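Local coordinates for protein glucose-6-phosphate 1-dehydrogenase (Kluyveromyces lactis, PDB 7E6I) that oxidises glucose 6-phosphate to 6-phosphogluconolactone with NADP+, the first and probably rate-limiting step of the oxidative pentose phosphate pathway, at residues Phe26-Leu38 against Lys66-Phe80. Numbering follows the deposited sequence.
Sequences FPALFGLYREGYL and KKPNGAKDDAKVNEF
F80 is the knob of this contact, its ring pushed from helix 74-83 into a hole made by F26, L29, F30 and Y33 on helix 19-34. CB of F30 sits over one face of that ring, 3.9 Å from its centroid, in a CH-pi contact, while CB of L29 meets F80 CZ at 3.7 Å. With its CG anti to the backbone N (chi1 169°), F30 reaches between helix and loop, where its CZ touches V77 CG2 at 3.5 Å and its edge faces the K66 carbonyl. F26, L29, L38 and F80 also touch I44 of strand 43-48, which places the cluster against the parallel sheet of the Rossmann-type domain.

The other end of the contact is looser and more polar: R34 is itself buried, but its partners K66 and P68 are exposed and E35 partly so. R34 bends at chi3 (76°), laying one guanidinium face against P68 CD and sending NH1 to K66 O, 2.7 Å away and above the carbonyl plane. NE and NH2 both grip OE1 of E35, which fixes the rotation of the group. A leucine in place of R34 would probably leave K66 O without this donor and E35 without its ionic partner. Elsewhere a water links P27 O to K66 N, and K76 NZ reaches R34 O only weakly, at 3.4 Å. Aromatic packing thus joins the helices, whereas the exposed loop at K66 and P68 is held largely through the R34 guanidinium and one bridging water.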
loop_
_atom_site.group_PDB
_atom_site.type_symbol
_atom_site.label_atom_id
_atom_site.label_comp_id
_atom_site.label_asym_id
_atom_site.label_seq_id
_atom_site.Cartn_x
_atom_site.Cartn_y
_atom_site.Cartn_z
ATOM N N PHE A 26 8.045 2.555 -15.313
ATOM C CA PHE A 26 9.295 2.442 -16.052
ATOM C C PHE A 26 10.499 2.679 -15.146
ATOM O O PHE A 26 11.480 1.927 -15.236
ATOM C CB PHE A 26 9.293 3.384 -17.258
ATOM C CG PHE A 26 8.606 2.794 -18.452
ATOM C CD1 PHE A 26 9.303 1.986 -19.338
ATOM C CD2 PHE A 26 7.244 2.982 -18.648
ATOM C CE1 PHE A 26 8.661 1.411 -20.430
ATOM C CE2 PHE A 26 6.597 2.412 -19.732
ATOM C CZ PHE A 26 7.310 1.626 -20.623
ATOM N N PRO A 27 10.481 3.681 -14.255
ATOM C CA PRO A 27 11.600 3.784 -13.306
ATOM C C PRO A 27 11.791 2.528 -12.465
ATOM O O PRO A 27 12.936 2.159 -12.165
ATOM C CB PRO A 27 11.228 5.012 -12.464
ATOM C CG PRO A 27 10.413 5.849 -13.384
ATOM C CD PRO A 27 9.609 4.870 -14.187
ATOM N N ALA A 28 10.702 1.843 -12.097
ATOM C CA ALA A 28 10.848 0.614 -11.324
ATOM C C ALA A 28 11.444 -0.497 -12.175
ATOM O O ALA A 28 12.293 -1.264 -11.703
ATOM C CB ALA A 28 9.502 0.174 -10.741
ATOM N N LEU A 29 10.988 -0.618 -13.422
ATOM C CA LEU A 29 11.577 -1.601 -14.323
ATOM C C LEU A 29 13.068 -1.361 -14.478
ATOM O O LEU A 29 13.853 -2.312 -14.532
ATOM C CB LEU A 29 10.898 -1.550 -15.687
ATOM C CG LEU A 29 9.614 -2.346 -15.817
ATOM C CD1 LEU A 29 8.962 -2.065 -17.162
ATOM C CD2 LEU A 29 9.931 -3.806 -15.669
ATOM N N PHE A 30 13.479 -0.094 -14.540
ATOM C CA PHE A 30 14.895 0.203 -14.703
ATOM C C PHE A 30 15.683 -0.188 -13.460
ATOM O O PHE A 30 16.734 -0.830 -13.558
ATOM C CB PHE A 30 15.101 1.682 -15.017
ATOM C CG PHE A 30 16.535 2.102 -14.949
ATOM C CD1 PHE A 30 17.483 1.505 -15.778
ATOM C CD2 PHE A 30 16.948 3.057 -14.031
ATOM C CE1 PHE A 30 18.818 1.873 -15.709
ATOM C CE2 PHE A 30 18.275 3.429 -13.955
ATOM C CZ PHE A 30 19.216 2.837 -14.798
ATOM N N GLY A 31 15.186 0.197 -12.282
ATOM C CA GLY A 31 15.859 -0.172 -11.046
ATOM C C GLY A 31 16.104 -1.662 -10.943
ATOM O O GLY A 31 17.194 -2.097 -10.576
ATOM N N LEU A 32 15.092 -2.463 -11.270
ATOM C CA LEU A 32 15.279 -3.906 -11.319
ATOM C C LEU A 32 16.377 -4.279 -12.307
ATOM O O LEU A 32 17.204 -5.160 -12.025
ATOM C CB LEU A 32 13.965 -4.583 -11.697
ATOM C CG LEU A 32 12.942 -4.814 -10.588
ATOM C CD1 LEU A 32 11.600 -5.239 -11.183
ATOM C CD2 LEU A 32 13.444 -5.864 -9.643
ATOM N N TYR A 33 16.411 -3.610 -13.471
ATOM C CA TYR A 33 17.435 -3.912 -14.470
ATOM C C TYR A 33 18.808 -3.455 -13.991
ATOM O O TYR A 33 19.786 -4.213 -14.048
ATOM C CB TYR A 33 17.086 -3.259 -15.815
ATOM C CG TYR A 33 18.158 -3.477 -16.868
ATOM C CD1 TYR A 33 18.203 -4.658 -17.606
ATOM C CD2 TYR A 33 19.140 -2.517 -17.110
ATOM C CE1 TYR A 33 19.193 -4.873 -18.566
ATOM C CE2 TYR A 33 20.135 -2.729 -18.061
ATOM C CZ TYR A 33 20.148 -3.908 -18.784
ATOM O OH TYR A 33 21.119 -4.130 -19.732
ATOM N N ARG A 34 18.883 -2.218 -13.492
ATOM C CA ARG A 34 20.147 -1.630 -13.069
ATOM C C ARG A 34 20.840 -2.476 -12.010
ATOM O O ARG A 34 22.072 -2.575 -11.997
ATOM C CB ARG A 34 19.878 -0.219 -12.559
ATOM C CG ARG A 34 21.018 0.452 -11.866
ATOM C CD ARG A 34 20.518 1.624 -11.032
ATOM N NE ARG A 34 19.871 1.161 -9.809
ATOM C CZ ARG A 34 18.770 1.690 -9.287
ATOM N NH1 ARG A 34 18.165 2.719 -9.871
ATOM N NH2 ARG A 34 18.269 1.182 -8.173
ATOM N N GLU A 35 20.074 -3.115 -11.133
ATOM C CA GLU A 35 20.639 -3.949 -10.088
ATOM C C GLU A 35 20.682 -5.420 -10.480
ATOM O O GLU A 35 20.946 -6.275 -9.633
ATOM C CB GLU A 35 19.858 -3.746 -8.795
ATOM C CG GLU A 35 19.687 -2.272 -8.430
ATOM C CD GLU A 35 20.926 -1.677 -7.774
ATOM O OE1 GLU A 35 20.941 -0.448 -7.536
ATOM O OE2 GLU A 35 21.878 -2.441 -7.486
ATOM N N GLY A 36 20.438 -5.735 -11.744
ATOM C CA GLY A 36 20.655 -7.092 -12.196
ATOM C C GLY A 36 19.522 -8.047 -11.934
ATOM O O GLY A 36 19.744 -9.258 -11.912
ATOM N N TYR A 37 18.301 -7.547 -11.760
ATOM C CA TYR A 37 17.156 -8.408 -11.496
ATOM C C TYR A 37 16.133 -8.385 -12.619
ATOM O O TYR A 37 15.032 -8.923 -12.449
ATOM C CB TYR A 37 16.503 -8.018 -10.173
ATOM C CG TYR A 37 17.354 -8.403 -8.996
ATOM C CD1 TYR A 37 17.324 -9.700 -8.496
ATOM C CD2 TYR A 37 18.201 -7.480 -8.392
ATOM C CE1 TYR A 37 18.101 -10.064 -7.418
ATOM C CE2 TYR A 37 18.989 -7.834 -7.317
ATOM C CZ TYR A 37 18.939 -9.130 -6.832
ATOM O OH TYR A 37 19.723 -9.498 -5.758
ATOM N N LEU A 38 16.464 -7.779 -13.760
ATOM C CA LEU A 38 15.643 -7.849 -14.964
ATOM C C LEU A 38 16.493 -8.431 -16.084
ATOM O O LEU A 38 17.524 -7.852 -16.452
ATOM C CB LEU A 38 15.087 -6.473 -15.355
ATOM C CG LEU A 38 13.936 -6.507 -16.368
ATOM C CD1 LEU A 38 12.758 -7.321 -15.863
ATOM C CD2 LEU A 38 13.500 -5.100 -16.705
ATOM N N LYS A 66 16.353 6.341 -12.048
ATOM C CA LYS A 66 17.175 6.700 -10.904
ATOM C C LYS A 66 18.581 6.148 -11.090
ATOM O O LYS A 66 18.748 4.952 -11.344
ATOM C CB LYS A 66 16.561 6.159 -9.616
ATOM C CG LYS A 66 16.064 7.230 -8.674
ATOM C CD LYS A 66 14.660 7.636 -9.021
ATOM C CE LYS A 66 14.405 9.074 -8.600
ATOM N NZ LYS A 66 13.006 9.504 -8.882
ATOM N N LYS A 67 19.585 7.021 -10.980
ATOM C CA LYS A 67 20.990 6.619 -11.034
ATOM C C LYS A 67 21.606 6.808 -9.654
ATOM O O LYS A 67 22.125 7.891 -9.341
ATOM C CB LYS A 67 21.778 7.413 -12.082
ATOM C CG LYS A 67 21.126 7.554 -13.449
ATOM C CD LYS A 67 21.145 9.012 -13.894
ATOM C CE LYS A 67 22.379 9.359 -14.718
ATOM N NZ LYS A 67 22.354 10.787 -15.173
ATOM N N PRO A 68 21.573 5.792 -8.789
ATOM C CA PRO A 68 22.228 5.934 -7.483
ATOM C C PRO A 68 23.744 5.959 -7.581
ATOM O O PRO A 68 24.395 6.506 -6.683
ATOM C CB PRO A 68 21.733 4.709 -6.708
ATOM C CG PRO A 68 21.454 3.689 -7.765
ATOM C CD PRO A 68 21.021 4.441 -8.995
ATOM N N ASN A 69 24.324 5.388 -8.638
ATOM C CA ASN A 69 25.754 5.492 -8.894
ATOM C C ASN A 69 26.096 6.688 -9.770
ATOM O O ASN A 69 27.117 6.667 -10.465
ATOM C CB ASN A 69 26.266 4.199 -9.527
ATOM C CG ASN A 69 25.691 2.973 -8.867
ATOM O OD1 ASN A 69 24.974 3.074 -7.880
ATOM N ND2 ASN A 69 25.998 1.808 -9.410
ATOM N N GLY A 70 25.254 7.721 -9.768
ATOM C CA GLY A 70 25.563 8.945 -10.486
ATOM C C GLY A 70 25.741 8.702 -11.971
ATOM O O GLY A 70 25.007 7.926 -12.590
ATOM N N ALA A 71 26.741 9.369 -12.557
ATOM C CA ALA A 71 27.019 9.192 -13.976
ATOM C C ALA A 71 27.543 7.796 -14.290
ATOM O O ALA A 71 27.455 7.357 -15.442
ATOM C CB ALA A 71 28.008 10.252 -14.455
ATOM N N LYS A 72 28.068 7.080 -13.301
ATOM C CA LYS A 72 28.283 5.658 -13.483
ATOM C C LYS A 72 26.948 4.984 -13.799
ATOM O O LYS A 72 25.885 5.587 -13.681
ATOM C CB LYS A 72 28.909 5.049 -12.224
ATOM C CG LYS A 72 29.854 3.874 -12.443
ATOM C CD LYS A 72 30.646 3.555 -11.165
ATOM C CE LYS A 72 31.936 2.815 -11.492
ATOM N NZ LYS A 72 32.593 3.378 -12.714
ATOM N N ASP A 73 27.017 3.710 -14.199
ATOM C CA ASP A 73 25.858 2.934 -14.670
ATOM C C ASP A 73 25.026 3.694 -15.705
ATOM O O ASP A 73 23.843 3.397 -15.910
ATOM C CB ASP A 73 24.984 2.409 -13.495
ATOM C CG ASP A 73 24.089 3.485 -12.796
ATOM O OD1 ASP A 73 23.590 4.432 -13.442
ATOM O OD2 ASP A 73 23.856 3.360 -11.572
ATOM N N ASP A 74 25.627 4.671 -16.394
ATOM C CA ASP A 74 24.935 5.347 -17.487
ATOM C C ASP A 74 24.822 4.465 -18.722
ATOM O O ASP A 74 23.919 4.672 -19.538
ATOM C CB ASP A 74 25.652 6.643 -17.838
ATOM C CG ASP A 74 24.729 7.826 -17.844
ATOM O OD1 ASP A 74 23.635 7.711 -18.439
ATOM O OD2 ASP A 74 25.094 8.863 -17.247
ATOM N N ALA A 75 25.723 3.495 -18.891
ATOM C CA ALA A 75 25.510 2.495 -19.931
ATOM C C ALA A 75 24.247 1.689 -19.659
ATOM O O ALA A 75 23.528 1.322 -20.596
ATOM C CB ALA A 75 26.722 1.575 -20.041
ATOM N N LYS A 76 23.952 1.424 -18.383
ATOM C CA LYS A 76 22.728 0.705 -18.044
ATOM C C LYS A 76 21.488 1.503 -18.444
ATOM O O LYS A 76 20.506 0.932 -18.937
ATOM C CB LYS A 76 22.705 0.381 -16.547
ATOM C CG LYS A 76 23.961 -0.300 -16.013
ATOM C CD LYS A 76 23.712 -1.768 -15.699
ATOM C CE LYS A 76 24.630 -2.240 -14.581
ATOM N NZ LYS A 76 24.746 -1.208 -13.508
ATOM N N VAL A 77 21.509 2.824 -18.243
ATOM C CA VAL A 77 20.379 3.649 -18.662
ATOM C C VAL A 77 20.107 3.453 -20.148
ATOM O O VAL A 77 18.979 3.151 -20.558
ATOM C CB VAL A 77 20.629 5.131 -18.334
ATOM C CG1 VAL A 77 19.627 6.011 -19.080
ATOM C CG2 VAL A 77 20.549 5.374 -16.832
ATOM N N ASN A 78 21.144 3.607 -20.978
ATOM C CA ASN A 78 20.962 3.458 -22.419
ATOM C C ASN A 78 20.677 2.012 -22.788
ATOM O O ASN A 78 19.878 1.744 -23.693
ATOM C CB ASN A 78 22.189 3.973 -23.164
ATOM C CG ASN A 78 22.540 5.393 -22.784
ATOM O OD1 ASN A 78 21.680 6.279 -22.757
ATOM N ND2 ASN A 78 23.811 5.622 -22.483
ATOM N N GLU A 79 21.323 1.070 -22.101
ATOM C CA GLU A 79 20.996 -0.342 -22.272
ATOM C C GLU A 79 19.502 -0.578 -22.090
ATOM O O GLU A 79 18.841 -1.179 -22.945
ATOM C CB GLU A 79 21.780 -1.173 -21.263
ATOM C CG GLU A 79 23.032 -1.803 -21.776
ATOM C CD GLU A 79 23.779 -2.506 -20.670
ATOM O OE1 GLU A 79 23.996 -1.872 -19.615
ATOM O OE2 GLU A 79 24.131 -3.692 -20.846
ATOM N N PHE A 80 18.957 -0.086 -20.973
ATOM C CA PHE A 80 17.552 -0.303 -20.647
ATOM C C PHE A 80 16.632 0.328 -21.691
ATOM O O PHE A 80 15.698 -0.319 -22.183
ATOM C CB PHE A 80 17.265 0.262 -19.257
ATOM C CG PHE A 80 15.822 0.223 -18.872
ATOM C CD1 PHE A 80 15.214 -0.976 -18.535
ATOM C CD2 PHE A 80 15.067 1.386 -18.848
ATOM C CE1 PHE A 80 13.885 -1.016 -18.180
ATOM C CE2 PHE A 80 13.733 1.349 -18.489
ATOM C CZ PHE A 80 13.141 0.148 -18.156
HETATM O O HOH W 1 14.676 4.007 -11.293
#